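Local coordinates for putative chromatin binding protein (Chaetomium thermophilum, PDB 6QP0) that probably binds and hydrolyses ATP as a tRNA-dependent, PSTK-like ATPase needed for tRNA modification by Elongator, at residues P3-V7 / L121-I126. Residues are numbered along the deposited sequence.
Sequences PLIVV and LGPKDI
This is a buried contact at the start of two neighbouring parallel strands, 4-9 and 125-130, in the central sheet of the KTI12 nucleotide-binding domain. Residues 4-7 run extended. Residues 122-125 form a type I turn, closed by Asp125 N to Gly122 O at 3.1 Å, that leads from helix 106-120 into strand 125-130. Pro3 lies across this turn, with its CA 4.4 Å from that of Ile126. Pro3 N is 2.7 Å from Asp125 O and 3.0 Å from Gly122 O, but it has no hydrogen to share, so neither is a hydrogen bond. Pro3 O instead meets Ile126 CA in a CA-H...O contact of 3.2 Å. The regular ladder begins one residue on, where Pro3 and Ile5 pair with Val127.

The strand order 2-3-1-4-5 and parallel sheet fit a P-loop NTPase. Strand 4-9 leads through the P-loop (Walker A) into helix 15-31, whose first residues Lys15 and Thr16 bind ADP. Strand 125-130 ends at the magnesium-binding Asp130. The contact sits at the far end of these strands; the Ile5 side chain is about 14 Å from ADP.

Side chains pack on both sheet faces. Leu121 (t, p) brings CD1 to 3.7 Å from Leu4 CB. Ile5 and Ile126, both m, t, meet at 4.0 Å between Ile5 CD1 and Ile126 CG2, beside Leu26. Pro3 CD lies 3.9 Å from Ile126 CG1. Asp125 OD2 forms a salt bridge with Arg72 and a hydrogen bond with His74 of strand 72-77.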
ATOM      1  N   PRO A   3       4.447 -11.827  -8.259  1.00 43.10           N
ATOM      2  CA  PRO A   3       4.618 -10.379  -8.404  1.00 42.18           C
ATOM      3  C   PRO A   3       4.171  -9.589  -7.184  1.00 40.37           C
ATOM      4  O   PRO A   3       3.274 -10.019  -6.461  1.00 40.52           O
ATOM      5  CB  PRO A   3       3.734 -10.047  -9.611  1.00 44.56           C
ATOM      6  CG  PRO A   3       3.775 -11.283 -10.443  1.00 46.66           C
ATOM      7  CD  PRO A   3       3.888 -12.444  -9.478  1.00 45.87           C
ATOM      8  N   LEU A   4       4.799  -8.436  -6.968  1.00 38.89           N
ATOM      9  CA  LEU A   4       4.478  -7.556  -5.854  1.00 37.24           C
ATOM     10  C   LEU A   4       3.963  -6.231  -6.396  1.00 37.67           C
ATOM     11  O   LEU A   4       4.546  -5.665  -7.327  1.00 38.21           O
ATOM     12  CB  LEU A   4       5.700  -7.324  -4.963  1.00 35.19           C
ATOM     13  CG  LEU A   4       5.481  -6.417  -3.751  1.00 33.56           C
ATOM     14  CD1 LEU A   4       4.487  -7.041  -2.784  1.00 33.58           C
ATOM     15  CD2 LEU A   4       6.802  -6.121  -3.059  1.00 31.98           C
ATOM     16  N   ILE A   5       2.873  -5.745  -5.814  1.00 37.78           N
ATOM     17  CA  ILE A   5       2.281  -4.464  -6.175  1.00 40.04           C
ATOM     18  C   ILE A   5       2.237  -3.629  -4.903  1.00 39.01           C
ATOM     19  O   ILE A   5       1.419  -3.887  -4.011  1.00 37.27           O
ATOM     20  CB  ILE A   5       0.882  -4.623  -6.783  1.00 42.40           C
ATOM     21  CG1 ILE A   5       0.963  -5.420  -8.086  1.00 45.21           C
ATOM     22  CG2 ILE A   5       0.252  -3.257  -7.022  1.00 41.54           C
ATOM     23  CD1 ILE A   5      -0.376  -5.932  -8.575  1.00 47.84           C
ATOM     24  N   VAL A   6       3.114  -2.635  -4.817  1.00 42.27           N
ATOM     25  CA  VAL A   6       3.215  -1.791  -3.633  1.00 39.62           C
ATOM     26  C   VAL A   6       2.222  -0.645  -3.784  1.00 39.32           C
ATOM     27  O   VAL A   6       2.414   0.254  -4.606  1.00 41.09           O
ATOM     28  CB  VAL A   6       4.641  -1.265  -3.435  1.00 38.99           C
ATOM     29  CG1 VAL A   6       4.751  -0.521  -2.109  1.00 38.01           C
ATOM     30  CG2 VAL A   6       5.645  -2.403  -3.502  1.00 38.84           C
ATOM     31  N   VAL A   7       1.152  -0.686  -3.001  1.00 33.85           N
ATOM     32  CA  VAL A   7       0.241   0.444  -2.897  1.00 34.24           C
ATOM     33  C   VAL A   7       0.854   1.475  -1.958  1.00 32.47           C
ATOM     34  O   VAL A   7       1.568   1.135  -1.008  1.00 31.06           O
ATOM     35  CB  VAL A   7      -1.146  -0.013  -2.408  1.00 35.23           C
ATOM     36  CG1 VAL A   7      -2.053   1.185  -2.175  1.00 35.60           C
ATOM     37  CG2 VAL A   7      -1.767  -0.976  -3.407  1.00 37.36           C
ATOM     38  N   LEU A 121       4.940 -14.094  -1.363  1.00 43.07           N
ATOM     39  CA  LEU A 121       5.405 -13.485  -2.603  1.00 42.92           C
ATOM     40  C   LEU A 121       6.303 -14.445  -3.373  1.00 45.00           C
ATOM     41  O   LEU A 121       7.219 -15.052  -2.808  1.00 45.26           O
ATOM     42  CB  LEU A 121       6.154 -12.184  -2.309  1.00 41.02           C
ATOM     43  CG  LEU A 121       6.722 -11.447  -3.525  1.00 41.85           C
ATOM     44  CD1 LEU A 121       5.612 -11.010  -4.474  1.00 40.86           C
ATOM     45  CD2 LEU A 121       7.553 -10.250  -3.085  1.00 41.47           C
ATOM     46  N   GLY A 122       6.036 -14.576  -4.670  1.00 49.64           N
ATOM     47  CA  GLY A 122       6.821 -15.417  -5.539  1.00 51.34           C
ATOM     48  C   GLY A 122       6.492 -15.183  -6.998  1.00 51.00           C
ATOM     49  O   GLY A 122       5.594 -14.405  -7.338  1.00 51.96           O
ATOM     50  N   PRO A 123       7.218 -15.854  -7.895  1.00 45.47           N
ATOM     51  CA  PRO A 123       6.945 -15.676  -9.331  1.00 44.68           C
ATOM     52  C   PRO A 123       5.508 -15.968  -9.723  1.00 45.72           C
ATOM     53  O   PRO A 123       4.979 -15.312 -10.630  1.00 46.13           O
ATOM     54  CB  PRO A 123       7.921 -16.659  -9.996  1.00 45.20           C
ATOM     55  CG  PRO A 123       9.036 -16.801  -9.016  1.00 45.14           C
ATOM     56  CD  PRO A 123       8.396 -16.710  -7.654  1.00 44.33           C
ATOM     57  N   LYS A 124       4.858 -16.932  -9.074  1.00 48.49           N
ATOM     58  CA  LYS A 124       3.491 -17.308  -9.401  1.00 50.33           C
ATOM     59  C   LYS A 124       2.474 -16.751  -8.412  1.00 48.29           C
ATOM     60  O   LYS A 124       1.303 -17.138  -8.459  1.00 47.32           O
ATOM     61  CB  LYS A 124       3.367 -18.834  -9.465  1.00 53.04           C
ATOM     62  CG  LYS A 124       4.348 -19.502 -10.421  1.00 55.73           C
ATOM     63  N   ASP A 125       2.892 -15.851  -7.526  1.00 47.27           N
ATOM     64  CA  ASP A 125       2.028 -15.314  -6.479  1.00 46.49           C
ATOM     65  C   ASP A 125       2.009 -13.795  -6.584  1.00 45.80           C
ATOM     66  O   ASP A 125       3.031 -13.138  -6.359  1.00 46.19           O
ATOM     67  CB  ASP A 125       2.507 -15.757  -5.096  1.00 46.00           C
ATOM     68  CG  ASP A 125       2.374 -17.249  -4.891  1.00 46.91           C
ATOM     69  OD1 ASP A 125       3.195 -18.004  -5.451  1.00 48.37           O
ATOM     70  OD2 ASP A 125       1.439 -17.663  -4.176  1.00 46.62           O
ATOM     71  N   ILE A 126       0.848 -13.244  -6.916  1.00 43.73           N
ATOM     72  CA  ILE A 126       0.667 -11.800  -6.994  1.00 41.96           C
ATOM     73  C   ILE A 126       0.247 -11.299  -5.620  1.00 38.77           C
ATOM     74  O   ILE A 126      -0.729 -11.790  -5.040  1.00 39.85           O
ATOM     75  CB  ILE A 126      -0.374 -11.433  -8.063  1.00 44.21           C
ATOM     76  CG1 ILE A 126       0.064 -11.969  -9.429  1.00 44.74           C
ATOM     77  CG2 ILE A 126      -0.565  -9.921  -8.118  1.00 43.34           C
ATOM     78  CD1 ILE A 126      -1.000 -11.875 -10.497  1.00 46.22           C
TER